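Local coordinates for protein enoyl-CoA hydratase (Mycolicibacterium smegmatis, PDB 7MCM) that probably catalyses the reversible hydration of 2-enoyl-CoA thioesters to (3S)-3-hydroxyacyl-CoA in fatty acid metabolism, as a six-chain member of the crotonase family, at residues Ala45-Leu57 with Ala205-Arg217. Sequence-based numbering, arbitrary orientation.
Sequences AANADTDISVVIL and AERIAKNPAPAVR
Val54 drives its side chain into helix 205-209, and here the packing is tightest: CG2 lies only 3.5 Å from Ile208 CG2, closer than usual for two methyl carbons. The two branches of Val54 divide the work. Val54 CG1, anti to the backbone N (chi1 -170°), rests on Ala205 CB at 3.8 Å, whereas CG2 sits beside Ile208 and Ala209. Two residues further along the strand, Ile56 reaches Ala205 CB with CD1. Strand and helix segments run nearly antiparallel (165°), their axes 8.9 Å apart. Helix 197-209 packs on the mixed sheet of the crotonase fold, Ala205 also touching Val16 and Ile110; Ile208 also packs on Thr173 of a neighbouring subunit. The other half of the contact is polar and partly hydrated. Arg217, extended from CG to NE, brings its guanidinium to the backbone where helix 33-48 gives way to the turn. Arg217 NH2 donates to Ile52 O (2.8 Å, 166°), which lies in the guanidinium plane, and less straight to Ala46 O, tilted out of it. Arg217 NH1 donates to Asn47 O at 2.9 Å, again in plane, and also forms a salt bridge with Glu106. These several acceptors fix the rotation of the group, while Thr50 CA lies over one face. Between the two halves, one water bridges Ser53 OG, Ala213 O and Ile52 O; a second accepts from Ser53 OG (2.6 Å from water O to OG) and donates to Ala209 O and Asn211 O. Ala213 CB lies 3.4 Å from Ser53 OG, whereas Thr50, at the exposed margin, approaches the same methyl with its carbonyl O at 3.8 Å.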
loop_
_atom_site.group_PDB
_atom_site.type_symbol
_atom_site.label_atom_id
_atom_site.label_comp_id
_atom_site.label_asym_id
_atom_site.label_seq_id
_atom_site.Cartn_x
_atom_site.Cartn_y
_atom_site.Cartn_z
ATOM N N ALA B 45 19.260 18.045 16.228
ATOM C CA ALA B 45 20.684 18.272 16.460
ATOM C C ALA B 45 21.497 17.019 16.163
ATOM O O ALA B 45 22.617 17.106 15.650
ATOM C CB ALA B 45 20.923 18.736 17.895
ATOM N N ALA B 46 20.956 15.850 16.491
ATOM C CA ALA B 46 21.667 14.609 16.204
ATOM C C ALA B 46 21.740 14.356 14.702
ATOM O O ALA B 46 22.780 13.931 14.192
ATOM C CB ALA B 46 20.999 13.444 16.939
ATOM N N ASN B 47 20.655 14.637 13.970
ATOM C CA ASN B 47 20.704 14.536 12.512
ATOM C C ASN B 47 21.767 15.452 11.924
ATOM O O ASN B 47 22.448 15.086 10.959
ATOM C CB ASN B 47 19.351 14.889 11.901
ATOM C CG ASN B 47 18.331 13.799 12.087
ATOM O OD1 ASN B 47 18.676 12.658 12.405
ATOM N ND2 ASN B 47 17.059 14.142 11.900
ATOM N N ALA B 48 21.901 16.661 12.474
ATOM C CA ALA B 48 22.794 17.651 11.894
ATOM C C ALA B 48 24.256 17.356 12.199
ATOM O O ALA B 48 25.134 17.776 11.442
ATOM C CB ALA B 48 22.419 19.051 12.393
ATOM N N ASP B 49 24.541 16.654 13.293
ATOM C CA ASP B 49 25.919 16.371 13.692
ATOM C C ASP B 49 26.315 15.017 13.119
ATOM O O ASP B 49 26.083 13.974 13.725
ATOM C CB ASP B 49 26.063 16.408 15.211
ATOM C CG ASP B 49 27.523 16.348 15.670
ATOM O OD1 ASP B 49 28.415 16.056 14.843
ATOM O OD2 ASP B 49 27.776 16.581 16.869
ATOM N N THR B 50 26.955 15.037 11.947
ATOM C CA THR B 50 27.321 13.791 11.281
ATOM C C THR B 50 28.344 12.968 12.059
ATOM O O THR B 50 28.560 11.802 11.719
ATOM C CB THR B 50 27.827 14.086 9.875
ATOM O OG1 THR B 50 28.992 14.920 9.942
ATOM C CG2 THR B 50 26.736 14.769 9.056
ATOM N N ASP B 51 28.946 13.519 13.109
ATOM C CA ASP B 51 29.810 12.707 13.957
ATOM C C ASP B 51 29.006 11.717 14.802
ATOM O O ASP B 51 29.541 10.674 15.199
ATOM C CB ASP B 51 30.659 13.610 14.856
ATOM C CG ASP B 51 31.650 14.482 14.074
ATOM O OD1 ASP B 51 32.119 14.076 12.983
ATOM O OD2 ASP B 51 31.951 15.595 14.559
ATOM N N ILE B 52 27.734 12.010 15.080
ATOM C CA ILE B 52 26.896 11.150 15.917
ATOM C C ILE B 52 26.372 9.968 15.106
ATOM O O ILE B 52 25.860 10.135 13.991
ATOM C CB ILE B 52 25.727 11.950 16.523
ATOM C CG1 ILE B 52 26.240 13.181 17.273
ATOM C CG2 ILE B 52 24.874 11.057 17.434
ATOM C CD1 ILE B 52 27.102 12.853 18.452
ATOM N N SER B 53 26.447 8.769 15.689
ATOM C CA SER B 53 26.019 7.551 15.014
ATOM C C SER B 53 24.996 6.728 15.780
ATOM O O SER B 53 24.339 5.885 15.166
ATOM C CB SER B 53 27.228 6.646 14.711
ATOM O OG SER B 53 27.981 7.144 13.622
ATOM N N VAL B 54 24.870 6.906 17.094
ATOM C CA VAL B 54 23.953 6.120 17.923
ATOM C C VAL B 54 23.440 7.020 19.039
ATOM O O VAL B 54 24.196 7.832 19.584
ATOM C CB VAL B 54 24.633 4.873 18.536
ATOM C CG1 VAL B 54 23.598 3.968 19.186
ATOM C CG2 VAL B 54 25.432 4.106 17.513
ATOM N N VAL B 55 22.162 6.856 19.387
ATOM C CA VAL B 55 21.552 7.476 20.567
ATOM C C VAL B 55 21.113 6.362 21.502
ATOM O O VAL B 55 20.518 5.374 21.058
ATOM C CB VAL B 55 20.355 8.385 20.202
ATOM C CG1 VAL B 55 19.504 8.739 21.442
ATOM C CG2 VAL B 55 20.832 9.656 19.539
ATOM N N ILE B 56 21.460 6.498 22.782
ATOM C CA ILE B 56 20.902 5.680 23.856
ATOM C C ILE B 56 19.858 6.523 24.587
ATOM O O ILE B 56 20.179 7.590 25.124
ATOM C CB ILE B 56 21.984 5.215 24.839
ATOM C CG1 ILE B 56 22.996 4.275 24.163
ATOM C CG2 ILE B 56 21.321 4.578 26.063
ATOM C CD1 ILE B 56 24.227 3.977 25.043
ATOM N N LEU B 57 18.622 6.042 24.642
ATOM C CA LEU B 57 17.532 6.752 25.309
ATOM C C LEU B 57 17.184 6.034 26.605
ATOM O O LEU B 57 16.910 4.834 26.597
ATOM C CB LEU B 57 16.300 6.844 24.404
ATOM C CG LEU B 57 15.045 7.487 25.008
ATOM C CD1 LEU B 57 15.286 8.965 25.346
ATOM C CD2 LEU B 57 13.878 7.313 24.044
ATOM N N ALA B 205 25.717 -0.047 21.679
ATOM C CA ALA B 205 25.935 1.159 20.881
ATOM C C ALA B 205 27.293 1.140 20.179
ATOM O O ALA B 205 27.406 1.557 19.021
ATOM C CB ALA B 205 25.815 2.399 21.776
ATOM N N GLU B 206 28.339 0.681 20.871
ATOM C CA GLU B 206 29.676 0.639 20.278
ATOM C C GLU B 206 29.788 -0.386 19.154
ATOM O O GLU B 206 30.622 -0.221 18.255
ATOM C CB GLU B 206 30.725 0.362 21.350
ATOM C CG GLU B 206 31.290 1.646 21.963
ATOM C CD GLU B 206 32.004 2.506 20.916
ATOM O OE1 GLU B 206 32.591 1.937 19.950
ATOM O OE2 GLU B 206 31.965 3.748 21.052
ATOM N N ARG B 207 28.986 -1.452 19.193
ATOM C CA ARG B 207 28.988 -2.397 18.076
ATOM C C ARG B 207 28.441 -1.757 16.803
ATOM O O ARG B 207 28.766 -2.206 15.696
ATOM C CB ARG B 207 28.180 -3.650 18.423
ATOM C CG ARG B 207 28.804 -4.608 19.443
ATOM C CD ARG B 207 27.735 -5.678 19.843
ATOM N NE ARG B 207 27.225 -6.391 18.676
ATOM C CZ ARG B 207 26.077 -7.054 18.621
ATOM N NH1 ARG B 207 25.259 -7.111 19.656
ATOM N NH2 ARG B 207 25.745 -7.683 17.495
ATOM N N ILE B 208 27.597 -0.739 16.943
ATOM C CA ILE B 208 27.134 0.069 15.818
ATOM C C ILE B 208 28.115 1.183 15.493
ATOM O O ILE B 208 28.503 1.364 14.336
ATOM C CB ILE B 208 25.744 0.652 16.127
ATOM C CG1 ILE B 208 24.722 -0.467 16.324
ATOM C CG2 ILE B 208 25.312 1.641 15.048
ATOM C CD1 ILE B 208 23.378 0.048 16.814
ATOM N N ALA B 209 28.527 1.939 16.519
ATOM C CA ALA B 209 29.297 3.158 16.316
ATOM C C ALA B 209 30.693 2.894 15.754
ATOM O O ALA B 209 31.320 3.829 15.251
ATOM C CB ALA B 209 29.399 3.938 17.633
ATOM N N LYS B 210 31.196 1.654 15.831
ATOM C CA LYS B 210 32.502 1.339 15.248
ATOM C C LYS B 210 32.498 1.438 13.725
ATOM O O LYS B 210 33.573 1.570 13.124
ATOM C CB LYS B 210 32.942 -0.075 15.645
ATOM C CG LYS B 210 32.067 -1.199 15.029
ATOM C CD LYS B 210 32.763 -2.564 15.141
ATOM C CE LYS B 210 31.980 -3.706 14.482
ATOM N NZ LYS B 210 30.762 -4.104 15.247
ATOM N N ASN B 211 31.308 1.376 13.082
ATOM C CA ASN B 211 31.165 1.330 11.638
ATOM C C ASN B 211 31.137 2.728 11.041
ATOM O O ASN B 211 30.805 3.696 11.722
ATOM C CB ASN B 211 29.888 0.563 11.275
ATOM C CG ASN B 211 29.932 -0.863 11.760
ATOM O OD1 ASN B 211 28.981 -1.382 12.373
ATOM N ND2 ASN B 211 31.052 -1.507 11.517
ATOM N N PRO B 212 31.480 2.865 9.759
ATOM C CA PRO B 212 31.498 4.195 9.134
ATOM C C PRO B 212 30.165 4.913 9.313
ATOM O O PRO B 212 29.102 4.376 8.989
ATOM C CB PRO B 212 31.780 3.889 7.659
ATOM C CG PRO B 212 32.484 2.586 7.676
ATOM C CD PRO B 212 31.864 1.808 8.820
ATOM N N ALA B 213 30.234 6.143 9.832
ATOM C CA ALA B 213 29.022 6.875 10.190
ATOM C C ALA B 213 28.043 7.049 9.035
ATOM O O ALA B 213 26.838 6.839 9.257
ATOM C CB ALA B 213 29.396 8.241 10.787
ATOM N N PRO B 214 28.454 7.418 7.816
ATOM C CA PRO B 214 27.454 7.544 6.744
ATOM C C PRO B 214 26.744 6.239 6.416
ATOM O O PRO B 214 25.556 6.262 6.079
ATOM C CB PRO B 214 28.280 8.054 5.557
ATOM C CG PRO B 214 29.477 8.653 6.150
ATOM C CD PRO B 214 29.791 7.825 7.347
ATOM N N ALA B 215 27.445 5.100 6.483
ATOM C CA ALA B 215 26.808 3.825 6.153
ATOM C C ALA B 215 25.781 3.425 7.208
ATOM O O ALA B 215 24.734 2.854 6.878
ATOM C CB ALA B 215 27.859 2.731 5.992
ATOM N N VAL B 216 26.072 3.691 8.483
ATOM C CA VAL B 216 25.097 3.418 9.537
ATOM C C VAL B 216 23.787 4.167 9.273
ATOM O O VAL B 216 22.687 3.601 9.400
ATOM C CB VAL B 216 25.698 3.768 10.914
ATOM C CG1 VAL B 216 24.600 3.816 11.982
ATOM C CG2 VAL B 216 26.750 2.719 11.287
ATOM N N ARG B 217 23.881 5.435 8.871
ATOM C CA ARG B 217 22.674 6.225 8.646
ATOM C C ARG B 217 21.934 5.778 7.393
ATOM O O ARG B 217 20.697 5.786 7.363
ATOM C CB ARG B 217 23.033 7.701 8.565
ATOM C CG ARG B 217 23.341 8.264 9.942
ATOM C CD ARG B 217 23.724 9.704 9.833
ATOM N NE ARG B 217 24.064 10.282 11.125
ATOM C CZ ARG B 217 23.777 11.523 11.468
ATOM N NH1 ARG B 217 23.079 12.313 10.670
ATOM N NH2 ARG B 217 24.204 11.985 12.639
HETATM O O HOH W 1 26.061 8.421 11.504
HETATM O O HOH W 2 30.017 5.565 13.358
#